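Local coordinates for octopine dehydrogenase (Pecten maximus, PDB 3C7A), which catalyses the NADH-dependent condensation of L-arginine with pyruvate to D-octopine, the reverse of octopine dehydrogenation, at residues E28-T33 with P69-K74; A48-V53 with E64-P69; A83-L88 with S109-G114; D75-I80 with A103-D108. One frame throughout, in Å; residues are numbered along the deposited sequence.

How the contacts relate
From the N terminus, the chain first enters contact 1 with strand 27-32 and leaves it at strand 71-73, closing a loop that contains helix 38-46. Contact 2, the hairpin of strands 51-56 and 62-67, is nested inside that loop, and P69 belongs to both contacts. After contact 1 closes, helix 76-80 opens contact 4 and strand 85-88 opens contact 3. These two cross, because the partners, 103-108 and 109-114, follow in the same order. R30 NE reaches A79 O and so joins contact 1 to contact 4, while Q107 NE2 at A83 O joins contact 4 to contact 3. Contacts 1, 2 and 3 all lie on one mixed sheet; contact 4 ties a short helix to a connecting loop.

Contact 1 of 4, residues E28-T33 with P69-K74; sequences EVRVLT and PKVITK. With EDO (1,2-ethanediol), chain G.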
loop_
_atom_site.group_PDB
_atom_site.type_symbol
_atom_site.label_atom_id
_atom_site.label_comp_id
_atom_site.label_asym_id
_atom_site.label_seq_id
_atom_site.Cartn_x
_atom_site.Cartn_y
_atom_site.Cartn_z
ATOM N N GLU A 28 20.432 -3.564 -16.157
ATOM C CA GLU A 28 20.554 -2.124 -16.429
ATOM C C GLU A 28 19.392 -1.344 -15.786
ATOM O O GLU A 28 18.220 -1.650 -16.031
ATOM C CB GLU A 28 20.611 -1.868 -17.944
ATOM C CG GLU A 28 20.678 -0.396 -18.357
ATOM C CD GLU A 28 20.534 -0.190 -19.861
ATOM O OE1 GLU A 28 21.448 -0.591 -20.617
ATOM O OE2 GLU A 28 19.511 0.387 -20.288
ATOM N N VAL A 29 19.723 -0.335 -14.976
ATOM C CA VAL A 29 18.727 0.412 -14.187
ATOM C C VAL A 29 18.571 1.874 -14.635
ATOM O O VAL A 29 19.564 2.586 -14.816
ATOM C CB VAL A 29 19.056 0.368 -12.658
ATOM C CG1 VAL A 29 18.066 1.207 -11.846
ATOM C CG2 VAL A 29 19.077 -1.070 -12.142
ATOM N N ARG A 30 17.318 2.306 -14.803
ATOM C CA ARG A 30 16.981 3.707 -15.083
ATOM C C ARG A 30 16.040 4.271 -14.012
ATOM O O ARG A 30 15.103 3.592 -13.587
ATOM C CB ARG A 30 16.341 3.850 -16.470
ATOM C CG ARG A 30 17.226 3.371 -17.613
ATOM C CD ARG A 30 16.716 3.829 -18.970
ATOM N NE ARG A 30 15.574 3.049 -19.451
ATOM C CZ ARG A 30 15.654 1.837 -19.999
ATOM N NH1 ARG A 30 16.827 1.228 -20.127
ATOM N NH2 ARG A 30 14.551 1.227 -20.410
ATOM N N VAL A 31 16.293 5.507 -13.581
ATOM C CA VAL A 31 15.487 6.162 -12.540
ATOM C C VAL A 31 14.681 7.341 -13.108
ATOM O O VAL A 31 15.234 8.204 -13.797
ATOM C CB VAL A 31 16.366 6.640 -11.339
ATOM C CG1 VAL A 31 15.511 7.274 -10.241
ATOM C CG2 VAL A 31 17.182 5.488 -10.768
ATOM N N LEU A 32 13.380 7.360 -12.812
ATOM C CA LEU A 32 12.475 8.438 -13.236
ATOM C C LEU A 32 11.744 9.070 -12.043
ATOM O O LEU A 32 11.154 8.358 -11.223
ATOM C CB LEU A 32 11.457 7.909 -14.263
ATOM C CG LEU A 32 10.355 8.839 -14.800
ATOM C CD1 LEU A 32 10.900 9.830 -15.825
ATOM C CD2 LEU A 32 9.200 8.039 -15.400
ATOM N N THR A 33 11.792 10.402 -11.958
ATOM C CA THR A 33 11.039 11.173 -10.949
ATOM C C THR A 33 10.427 12.452 -11.543
ATOM O O THR A 33 11.082 13.166 -12.308
ATOM C CB THR A 33 11.885 11.503 -9.676
ATOM O OG1 THR A 33 11.186 12.451 -8.857
ATOM C CG2 THR A 33 13.258 12.072 -10.040
ATOM N N PRO A 69 23.766 3.681 -11.077
ATOM C CA PRO A 69 22.724 3.556 -12.106
ATOM C C PRO A 69 23.138 4.148 -13.458
ATOM O O PRO A 69 24.041 4.987 -13.517
ATOM C CB PRO A 69 21.548 4.355 -11.522
ATOM C CG PRO A 69 21.871 4.544 -10.068
ATOM C CD PRO A 69 23.358 4.606 -10.006
ATOM N N LYS A 70 22.469 3.710 -14.524
ATOM C CA LYS A 70 22.756 4.158 -15.892
ATOM C C LYS A 70 22.367 5.624 -16.137
ATOM O O LYS A 70 23.161 6.394 -16.687
ATOM C CB LYS A 70 22.073 3.232 -16.913
ATOM C CG LYS A 70 22.276 3.598 -18.389
ATOM C CD LYS A 70 23.646 3.180 -18.902
ATOM C CE LYS A 70 23.831 3.566 -20.361
ATOM N NZ LYS A 70 25.203 3.244 -20.847
ATOM N N VAL A 71 21.153 6.001 -15.728
ATOM C CA VAL A 71 20.648 7.369 -15.918
ATOM C C VAL A 71 19.588 7.762 -14.873
ATOM O O VAL A 71 18.817 6.916 -14.410
ATOM C CB VAL A 71 20.127 7.594 -17.382
ATOM C CG1 VAL A 71 18.870 6.771 -17.668
ATOM C CG2 VAL A 71 19.900 9.079 -17.672
ATOM N N ILE A 72 19.582 9.043 -14.495
ATOM C CA ILE A 72 18.575 9.619 -13.593
ATOM C C ILE A 72 17.969 10.868 -14.250
ATOM O O ILE A 72 18.661 11.874 -14.435
ATOM C CB ILE A 72 19.172 9.963 -12.194
ATOM C CG1 ILE A 72 19.789 8.716 -11.541
ATOM C CG2 ILE A 72 18.103 10.574 -11.282
ATOM C CD1 ILE A 72 20.747 9.004 -10.388
ATOM N N THR A 73 16.681 10.802 -14.590
ATOM C CA THR A 73 16.047 11.809 -15.458
ATOM C C THR A 73 14.556 12.072 -15.169
ATOM O O THR A 73 13.927 11.357 -14.385
ATOM C CB THR A 73 16.235 11.434 -16.962
ATOM O OG1 THR A 73 15.668 12.450 -17.799
ATOM C CG2 THR A 73 15.583 10.085 -17.283
ATOM N N LYS A 74 14.009 13.108 -15.811
ATOM C CA LYS A 74 12.573 13.408 -15.756
ATOM C C LYS A 74 11.849 13.138 -17.087
ATOM O O LYS A 74 10.633 13.337 -17.189
ATOM C CB LYS A 74 12.330 14.855 -15.293
ATOM C CG LYS A 74 12.638 15.934 -16.334
ATOM C CD LYS A 74 12.022 17.272 -15.938
ATOM C CE LYS A 74 12.256 18.343 -16.996
ATOM N NZ LYS A 74 13.677 18.794 -17.056
HETATM C C1 EDO G . 19.221 5.191 -21.497
HETATM O O1 EDO G . 20.589 5.582 -21.331
HETATM C C2 EDO G . 19.121 4.148 -22.603
HETATM O O2 EDO G . 19.906 3.003 -22.249
#
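V31 straddles I72, its N donating to V71 O over 3.0 Å and its O accepting from T73 N over 3.1 Å, the pattern of parallel strands, the axes of the short strand segments 15° apart. K70 N adds a bond to V29 O at 3.1 Å, whereas T33 N to T73 O is long and weak. The side chains of V31 and I72 project from the same face, and V31 CB meets I72 CG1 at 4.0 Å. That branch of I72 is set anti to its carbonyl carbon (chi1 -57°). On the reverse face R30 lays its CG against V71 CG1 at 3.8 Å, the side chains crossing obliquely. R30 NH1 forms a salt bridge with E28 OE2 (2.8 Å), and R30 NE donates to A79 O, so NH1 and NE each have a polar partner that limits how the guanidinium can turn. An alanine in place of R30 would probably leave E28 OE2 without its ionic mate and A79 O without this donor, and open a gap beside V71 CG1. L32 CD1 comes to 3.7 Å from T73 O on this face. Strand 27-32 bonds through E28, R30 and L32 to V3, V5 and V7 of parallel strand 3-8. W42 of helix 38-46 packs on V31 and I72, and T33 OG1 is hydrogen-bonded to E38, an NADH-binding residue at the start of that helix.

Contact 2 of 4, residues A48-V53 with E64-P69; sequences ADELTV and EVKSRP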
loop_
_atom_site.group_PDB
_atom_site.type_symbol
_atom_site.label_atom_id
_atom_site.label_comp_id
_atom_site.label_asym_id
_atom_site.label_seq_id
_atom_site.Cartn_x
_atom_site.Cartn_y
_atom_site.Cartn_z
ATOM N N ALA A 48 30.658 12.016 -9.447
ATOM C CA ALA A 48 31.355 10.851 -9.997
ATOM C C ALA A 48 31.449 9.675 -9.015
ATOM O O ALA A 48 32.043 8.641 -9.335
ATOM C CB ALA A 48 32.748 11.252 -10.489
ATOM N N ASP A 49 30.856 9.836 -7.831
ATOM C CA ASP A 49 30.933 8.829 -6.763
ATOM C C ASP A 49 29.883 7.714 -6.896
ATOM O O ASP A 49 29.017 7.766 -7.773
ATOM C CB ASP A 49 30.825 9.502 -5.385
ATOM C CG ASP A 49 31.955 10.495 -5.117
ATOM O OD1 ASP A 49 33.065 10.326 -5.670
ATOM O OD2 ASP A 49 31.730 11.448 -4.338
ATOM N N GLU A 50 29.979 6.711 -6.019
ATOM C CA GLU A 50 29.049 5.575 -5.985
ATOM C C GLU A 50 28.001 5.723 -4.873
ATOM O O GLU A 50 28.275 6.321 -3.829
ATOM C CB GLU A 50 29.813 4.259 -5.788
ATOM C CG GLU A 50 30.724 3.854 -6.948
ATOM C CD GLU A 50 31.409 2.510 -6.721
ATOM O OE1 GLU A 50 32.152 2.369 -5.725
ATOM O OE2 GLU A 50 31.211 1.595 -7.548
ATOM N N LEU A 51 26.809 5.171 -5.105
ATOM C CA LEU A 51 25.729 5.160 -4.108
ATOM C C LEU A 51 25.941 4.030 -3.091
ATOM O O LEU A 51 26.265 2.904 -3.473
ATOM C CB LEU A 51 24.368 5.014 -4.804
ATOM C CG LEU A 51 23.068 5.108 -3.993
ATOM C CD1 LEU A 51 22.769 6.541 -3.564
ATOM C CD2 LEU A 51 21.901 4.542 -4.793
ATOM N N THR A 52 25.743 4.336 -1.806
ATOM C CA THR A 52 26.042 3.392 -0.717
ATOM C C THR A 52 24.808 2.992 0.108
ATOM O O THR A 52 24.056 3.851 0.577
ATOM C CB THR A 52 27.141 3.953 0.235
ATOM O OG1 THR A 52 28.238 4.462 -0.535
ATOM C CG2 THR A 52 27.656 2.873 1.183
ATOM N N VAL A 53 24.618 1.681 0.277
ATOM C CA VAL A 53 23.561 1.125 1.132
ATOM C C VAL A 53 24.185 0.373 2.318
ATOM O O VAL A 53 24.976 -0.553 2.126
ATOM C CB VAL A 53 22.612 0.174 0.341
ATOM C CG1 VAL A 53 21.502 -0.367 1.242
ATOM C CG2 VAL A 53 22.007 0.877 -0.874
ATOM N N GLU A 64 28.228 -3.182 3.632
ATOM C CA GLU A 64 28.095 -2.085 2.664
ATOM C C GLU A 64 27.936 -2.583 1.224
ATOM O O GLU A 64 28.595 -3.541 0.815
ATOM C CB GLU A 64 29.304 -1.143 2.743
ATOM C CG GLU A 64 29.332 -0.221 3.960
ATOM C CD GLU A 64 30.392 0.873 3.854
ATOM O OE1 GLU A 64 31.451 0.639 3.231
ATOM O OE2 GLU A 64 30.165 1.973 4.404
ATOM N N VAL A 65 27.062 -1.920 0.466
ATOM C CA VAL A 65 26.845 -2.215 -0.959
ATOM C C VAL A 65 26.994 -0.929 -1.786
ATOM O O VAL A 65 26.384 0.092 -1.463
ATOM C CB VAL A 65 25.440 -2.846 -1.217
ATOM C CG1 VAL A 65 25.274 -3.244 -2.684
ATOM C CG2 VAL A 65 25.201 -4.056 -0.316
ATOM N N LYS A 66 27.809 -0.988 -2.843
ATOM C CA LYS A 66 28.086 0.180 -3.696
ATOM C C LYS A 66 27.829 -0.086 -5.185
ATOM O O LYS A 66 28.248 -1.119 -5.715
ATOM C CB LYS A 66 29.529 0.665 -3.497
ATOM C CG LYS A 66 29.824 1.249 -2.120
ATOM C CD LYS A 66 31.241 1.798 -2.039
ATOM C CE LYS A 66 31.524 2.393 -0.669
ATOM N NZ LYS A 66 32.855 3.066 -0.611
ATOM N N SER A 67 27.151 0.855 -5.849
ATOM C CA SER A 67 26.818 0.747 -7.281
ATOM C C SER A 67 26.509 2.104 -7.939
ATOM O O SER A 67 26.438 3.131 -7.260
ATOM C CB SER A 67 25.643 -0.218 -7.491
ATOM O OG SER A 67 24.465 0.262 -6.864
ATOM N N ARG A 68 26.324 2.090 -9.263
ATOM C CA ARG A 68 25.973 3.289 -10.037
ATOM C C ARG A 68 24.932 3.000 -11.133
ATOM O O ARG A 68 25.178 2.175 -12.016
ATOM C CB ARG A 68 27.224 3.919 -10.667
ATOM C CG ARG A 68 27.948 4.930 -9.782
ATOM C CD ARG A 68 29.260 5.412 -10.414
ATOM N NE ARG A 68 29.061 6.176 -11.650
ATOM C CZ ARG A 68 28.884 7.495 -11.711
ATOM N NH1 ARG A 68 28.868 8.230 -10.604
ATOM N NH2 ARG A 68 28.717 8.086 -12.887
ATOM N N PRO A 69 23.766 3.681 -11.077
ATOM C CA PRO A 69 22.724 3.556 -12.106
ATOM C C PRO A 69 23.138 4.148 -13.458
ATOM O O PRO A 69 24.041 4.987 -13.517
ATOM C CB PRO A 69 21.548 4.355 -11.522
ATOM C CG PRO A 69 21.871 4.544 -10.068
ATOM C CD PRO A 69 23.358 4.606 -10.006
#
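L51 and S67 form a hydrogen-bonded pair in the beta hairpin of strands 51-56 and 62-67, the axes of the short strand segments 156° apart. L51 N donates to S67 O at 3.0 Å, and S67 N returns a longer bond to L51 O at 3.3 Å. V53 and V65 repeat the reciprocal pattern, V53 N reaching V65 O at 2.9 Å, with V65 N donating to V53 O. Between them T52 and K66 form a non-hydrogen-bonded pair. The backbone polar groups of T52 are bonded to R155 and V157, beside and within strand 156-171. Three of the carbonyls also receive CA-H...O contacts: K66 CA lies 3.3 Å from L51 O, T52 CA approaches V65 O, and E64 CA approaches V53 O. T52 and K66 extend side by side in the same direction from one face, with T52 OG1 3.9 Å from K66 CE. S67 OG, on the opposite face, is satisfied by G19 O. The carboxylate of D49, before the strand, has its salt-bridge partner in R155. R68 reaches back to the backbone: NH1 donates to D49 O at 2.9 Å, and this oxygen lies only 2° out of the guanidinium plane. The same NH1 has a second, weak bond to G47 O. The E50 side chain crosses that of R68 at about a right angle, with E50 CG 4.1 Å from R68 CD.

Contact 3 of 4, residues A83-L88 with S109-G114; sequences ADVVIL and SALIVG
D84 O accepts from two donors at the start of the paired strands: L111 N, in a long, weak bond of 3.3 Å, and a water at 3.0 Å. This water also donates to S109 O at 2.7 Å, bridging the two backbones just ahead of the strands. A second water donates to D84 OD1 at 2.8 Å and is hydrogen-bonded to S109 OG, while D84 OD2 takes K4 N from the neighbouring strand 3-8. The bonds then tighten. V113 N meets V86 O at 2.9 Å, V86 N donates to L111 O, and L88 N to V113 O is almost straight (174° at the hydrogen); the two strand axes run parallel within 16°. Side chains from V85, I87, L111 and V113 share one face. There V113 lies side by side with I87, its CB 4.1 Å from I87 CG1. V113 CG2 meets V85 CG1 at 4.3 Å; V85 CG1 is anti to its backbone N (chi1 -169°). Beyond them, L111 and V113 touch S137 and F141 of strand 137-141. On the reverse face L88 folds CD1 to 3.9 Å from V113 O, and the same CD1 is at the limit of contact with I112 CG2. Strand 85-88, helix 95-102 and strand 111-114 form a beta-alpha-beta crossover, the building unit of the Rossmann-type nucleotide-binding fold, with strand 85-88 lying between strands 3-8 and 111-114.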
loop_
_atom_site.group_PDB
_atom_site.type_symbol
_atom_site.label_atom_id
_atom_site.label_comp_id
_atom_site.label_asym_id
_atom_site.label_seq_id
_atom_site.Cartn_x
_atom_site.Cartn_y
_atom_site.Cartn_z
ATOM N N ALA A 83 11.832 -1.070 -21.767
ATOM C CA ALA A 83 11.910 -1.649 -20.419
ATOM C C ALA A 83 11.117 -2.953 -20.271
ATOM O O ALA A 83 10.006 -3.077 -20.791
ATOM C CB ALA A 83 11.459 -0.629 -19.377
ATOM N N ASP A 84 11.703 -3.912 -19.551
ATOM C CA ASP A 84 11.076 -5.214 -19.287
ATOM C C ASP A 84 10.229 -5.220 -18.002
ATOM O O ASP A 84 9.252 -5.969 -17.903
ATOM C CB ASP A 84 12.139 -6.322 -19.212
ATOM C CG ASP A 84 12.917 -6.496 -20.515
ATOM O OD1 ASP A 84 12.288 -6.720 -21.574
ATOM O OD2 ASP A 84 14.166 -6.427 -20.475
ATOM N N VAL A 85 10.624 -4.402 -17.023
ATOM C CA VAL A 85 9.929 -4.291 -15.729
ATOM C C VAL A 85 9.815 -2.814 -15.303
ATOM O O VAL A 85 10.776 -2.054 -15.443
ATOM C CB VAL A 85 10.658 -5.088 -14.597
ATOM C CG1 VAL A 85 9.789 -5.189 -13.346
ATOM C CG2 VAL A 85 11.066 -6.487 -15.057
ATOM N N VAL A 86 8.643 -2.423 -14.791
ATOM C CA VAL A 86 8.402 -1.061 -14.272
ATOM C C VAL A 86 7.821 -1.118 -12.846
ATOM O O VAL A 86 6.740 -1.676 -12.633
ATOM C CB VAL A 86 7.450 -0.239 -15.199
ATOM C CG1 VAL A 86 7.301 1.198 -14.694
ATOM C CG2 VAL A 86 7.948 -0.235 -16.645
ATOM N N ILE A 87 8.539 -0.534 -11.881
ATOM C CA ILE A 87 8.191 -0.640 -10.450
ATOM C C ILE A 87 7.933 0.723 -9.782
ATOM O O ILE A 87 8.793 1.606 -9.810
ATOM C CB ILE A 87 9.286 -1.411 -9.645
ATOM C CG1 ILE A 87 9.597 -2.768 -10.294
ATOM C CG2 ILE A 87 8.866 -1.591 -8.178
ATOM C CD1 ILE A 87 10.910 -3.403 -9.839
ATOM N N LEU A 88 6.758 0.868 -9.166
ATOM C CA LEU A 88 6.353 2.112 -8.490
ATOM C C LEU A 88 6.479 2.024 -6.961
ATOM O O LEU A 88 5.807 1.205 -6.324
ATOM C CB LEU A 88 4.911 2.493 -8.870
ATOM C CG LEU A 88 4.559 3.016 -10.270
ATOM C CD1 LEU A 88 4.602 1.918 -11.332
ATOM C CD2 LEU A 88 3.182 3.664 -10.250
ATOM N N SER A 109 4.833 -6.498 -23.845
ATOM C CA SER A 109 5.329 -7.567 -22.966
ATOM C C SER A 109 5.845 -7.103 -21.591
ATOM O O SER A 109 6.571 -7.841 -20.917
ATOM C CB SER A 109 6.403 -8.395 -23.689
ATOM O OG SER A 109 7.611 -7.663 -23.843
ATOM N N ALA A 110 5.455 -5.902 -21.166
ATOM C CA ALA A 110 5.934 -5.329 -19.900
ATOM C C ALA A 110 5.218 -5.873 -18.655
ATOM O O ALA A 110 4.042 -6.246 -18.715
ATOM C CB ALA A 110 5.845 -3.807 -19.944
ATOM N N LEU A 111 5.944 -5.908 -17.536
ATOM C CA LEU A 111 5.398 -6.278 -16.225
ATOM C C LEU A 111 5.378 -5.061 -15.288
ATOM O O LEU A 111 6.430 -4.502 -14.965
ATOM C CB LEU A 111 6.216 -7.425 -15.607
ATOM C CG LEU A 111 5.935 -7.899 -14.171
ATOM C CD1 LEU A 111 4.614 -8.665 -14.065
ATOM C CD2 LEU A 111 7.083 -8.752 -13.651
ATOM N N ILE A 112 4.179 -4.667 -14.857
ATOM C CA ILE A 112 3.978 -3.477 -14.012
ATOM C C ILE A 112 3.721 -3.869 -12.543
ATOM O O ILE A 112 2.806 -4.647 -12.260
ATOM C CB ILE A 112 2.824 -2.585 -14.561
ATOM C CG1 ILE A 112 3.063 -2.254 -16.044
ATOM C CG2 ILE A 112 2.665 -1.306 -13.724
ATOM C CD1 ILE A 112 1.879 -1.620 -16.763
ATOM N N VAL A 113 4.525 -3.316 -11.629
ATOM C CA VAL A 113 4.545 -3.729 -10.210
ATOM C C VAL A 113 4.281 -2.573 -9.222
ATOM O O VAL A 113 4.844 -1.483 -9.366
ATOM C CB VAL A 113 5.912 -4.398 -9.832
ATOM C CG1 VAL A 113 5.862 -5.016 -8.433
ATOM C CG2 VAL A 113 6.322 -5.453 -10.861
ATOM N N GLY A 114 3.438 -2.826 -8.217
ATOM C CA GLY A 114 3.192 -1.867 -7.129
ATOM C C GLY A 114 3.815 -2.299 -5.807
ATOM O O GLY A 114 3.451 -3.342 -5.255
HETATM O O HOH W 1 8.696 -8.566 -19.360
HETATM O O HOH W 2 9.912 -8.045 -22.215
#

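Contact 4 of 4, residues D75-I80 with A103-D108; sequences DPEIAI and APYVQD. With EDO (1,2-ethanediol), chain D.
Y105 belongs to the connection that leads from helix 95-102 to strand 111-114 in a beta-alpha-beta crossover, and it lays its ring flat against E77 in the first turn of helix 76-80. The contact is CH-pi: E77 CA stands 4.2 Å from the ring centroid of Y105 and 3° off the ring normal, squarely over one face. P104 CB lies over the centre of the opposite face, so the ring is sandwiched between a helix backbone and its own preceding proline. E77 continues past the ring, with CG 3.7 Å from Y105 CE1, and P76 CG touches Y105 CE2 more distantly at 4.4 Å. Y105 CG is held anti to its carbonyl carbon (chi1 -53°), which starts the ring toward the helix. An alanine at Y105 would probably open a gap between E77 and P104 and strip E77 CA and CG of their aromatic cover. The turn that carries E77 is fixed by an N-cap. D75 OD1 accepts from E77 N at 3.1 Å, the donor standing 46° out of the carboxylate plane, and T73 OG1 in turn is bonded to D75 N. One turn on, I80 points CG2 at the loop, 4.0 Å from Y105 CB, and the same methyl group reaches V106 CB. A water bridges the two backbones, donating to I80 O at 3.2 Å and accepting from Q107 N, also at 3.2 Å. K132 NZ holds the loop at two points, hydrogen-bonded to V106 O and salt-bridged to D108 OD1.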
loop_
_atom_site.group_PDB
_atom_site.type_symbol
_atom_site.label_atom_id
_atom_site.label_comp_id
_atom_site.label_asym_id
_atom_site.label_seq_id
_atom_site.Cartn_x
_atom_site.Cartn_y
_atom_site.Cartn_z
ATOM N N ASP A 75 12.601 12.685 -18.092
ATOM C CA ASP A 75 12.076 12.425 -19.440
ATOM C C ASP A 75 11.605 10.967 -19.581
ATOM O O ASP A 75 12.423 10.046 -19.525
ATOM C CB ASP A 75 13.153 12.757 -20.488
ATOM C CG ASP A 75 12.637 12.712 -21.931
ATOM O OD1 ASP A 75 11.506 12.241 -22.185
ATOM O OD2 ASP A 75 13.389 13.152 -22.828
ATOM N N PRO A 76 10.280 10.757 -19.763
ATOM C CA PRO A 76 9.700 9.412 -19.897
ATOM C C PRO A 76 10.100 8.647 -21.169
ATOM O O PRO A 76 10.065 7.414 -21.170
ATOM C CB PRO A 76 8.190 9.676 -19.891
ATOM C CG PRO A 76 8.048 11.076 -20.366
ATOM C CD PRO A 76 9.244 11.805 -19.831
ATOM N N GLU A 77 10.464 9.363 -22.233
ATOM C CA GLU A 77 10.862 8.724 -23.498
ATOM C C GLU A 77 12.179 7.947 -23.368
ATOM O O GLU A 77 12.349 6.895 -23.989
ATOM C CB GLU A 77 10.942 9.751 -24.639
ATOM C CG GLU A 77 11.060 9.129 -26.037
ATOM C CD GLU A 77 11.050 10.150 -27.167
ATOM O OE1 GLU A 77 11.357 11.340 -26.927
ATOM O OE2 GLU A 77 10.742 9.756 -28.313
ATOM N N ILE A 78 13.097 8.469 -22.558
ATOM C CA ILE A 78 14.377 7.807 -22.290
ATOM C C ILE A 78 14.225 6.650 -21.288
ATOM O O ILE A 78 14.800 5.574 -21.480
ATOM C CB ILE A 78 15.449 8.823 -21.795
ATOM C CG1 ILE A 78 15.727 9.877 -22.877
ATOM C CG2 ILE A 78 16.748 8.109 -21.386
ATOM C CD1 ILE A 78 16.475 11.107 -22.385
ATOM N N ALA A 79 13.437 6.875 -20.236
ATOM C CA ALA A 79 13.323 5.931 -19.118
ATOM C C ALA A 79 12.464 4.686 -19.387
ATOM O O ALA A 79 12.807 3.590 -18.931
ATOM C CB ALA A 79 12.829 6.654 -17.865
ATOM N N ILE A 80 11.361 4.859 -20.114
ATOM C CA ILE A 80 10.363 3.793 -20.303
ATOM C C ILE A 80 10.584 2.927 -21.557
ATOM O O ILE A 80 10.263 1.733 -21.548
ATOM C CB ILE A 80 8.902 4.361 -20.283
ATOM C CG1 ILE A 80 8.591 5.060 -18.946
ATOM C CG2 ILE A 80 7.858 3.273 -20.598
ATOM C CD1 ILE A 80 8.447 4.134 -17.728
ATOM N N ALA A 103 2.147 6.048 -20.708
ATOM C CA ALA A 103 1.175 5.500 -21.671
ATOM C C ALA A 103 1.647 5.349 -23.134
ATOM O O ALA A 103 1.453 4.282 -23.721
ATOM C CB ALA A 103 -0.155 6.268 -21.598
ATOM N N PRO A 104 2.258 6.402 -23.730
ATOM C CA PRO A 104 2.633 6.282 -25.145
ATOM C C PRO A 104 3.926 5.502 -25.437
ATOM O O PRO A 104 4.264 5.314 -26.610
ATOM C CB PRO A 104 2.794 7.748 -25.599
ATOM C CG PRO A 104 2.473 8.606 -24.396
ATOM C CD PRO A 104 2.612 7.731 -23.199
ATOM N N TYR A 105 4.629 5.044 -24.401
ATOM C CA TYR A 105 5.958 4.439 -24.581
ATOM C C TYR A 105 6.115 2.983 -24.101
ATOM O O TYR A 105 7.113 2.333 -24.423
ATOM C CB TYR A 105 7.043 5.331 -23.950
ATOM C CG TYR A 105 7.008 6.778 -24.415
ATOM C CD1 TYR A 105 7.461 7.133 -25.688
ATOM C CD2 TYR A 105 6.523 7.788 -23.582
ATOM C CE1 TYR A 105 7.428 8.459 -26.121
ATOM C CE2 TYR A 105 6.486 9.118 -24.004
ATOM C CZ TYR A 105 6.941 9.445 -25.275
ATOM O OH TYR A 105 6.908 10.755 -25.703
ATOM N N VAL A 106 5.139 2.476 -23.351
ATOM C CA VAL A 106 5.218 1.128 -22.758
ATOM C C VAL A 106 4.915 0.002 -23.772
ATOM O O VAL A 106 3.955 0.097 -24.544
ATOM C CB VAL A 106 4.327 1.019 -21.471
ATOM C CG1 VAL A 106 2.843 1.226 -21.792
ATOM C CG2 VAL A 106 4.553 -0.303 -20.738
ATOM N N GLN A 107 5.738 -1.052 -23.763
ATOM C CA GLN A 107 5.592 -2.173 -24.711
ATOM C C GLN A 107 4.615 -3.266 -24.241
ATOM O O GLN A 107 4.333 -3.386 -23.044
ATOM C CB GLN A 107 6.960 -2.768 -25.104
ATOM C CG GLN A 107 7.702 -3.546 -24.006
ATOM C CD GLN A 107 8.963 -4.248 -24.516
ATOM O OE1 GLN A 107 9.005 -4.741 -25.644
ATOM N NE2 GLN A 107 9.992 -4.304 -23.675
ATOM N N ASP A 108 4.114 -4.056 -25.194
ATOM C CA ASP A 108 3.126 -5.116 -24.933
ATOM C C ASP A 108 3.546 -6.148 -23.872
ATOM O O ASP A 108 2.710 -6.609 -23.091
ATOM C CB ASP A 108 2.750 -5.842 -26.236
ATOM C CG ASP A 108 1.693 -5.099 -27.061
ATOM O OD1 ASP A 108 1.288 -3.974 -26.690
ATOM O OD2 ASP A 108 1.261 -5.653 -28.097
HETATM C C1 EDO D . 4.443 -1.479 -28.294
HETATM O O1 EDO D . 4.608 -0.481 -29.308
HETATM C C2 EDO D . 4.005 -2.793 -28.929
HETATM O O2 EDO D . 4.918 -3.831 -28.557
HETATM O O HOH W 3 8.295 -0.762 -21.899
#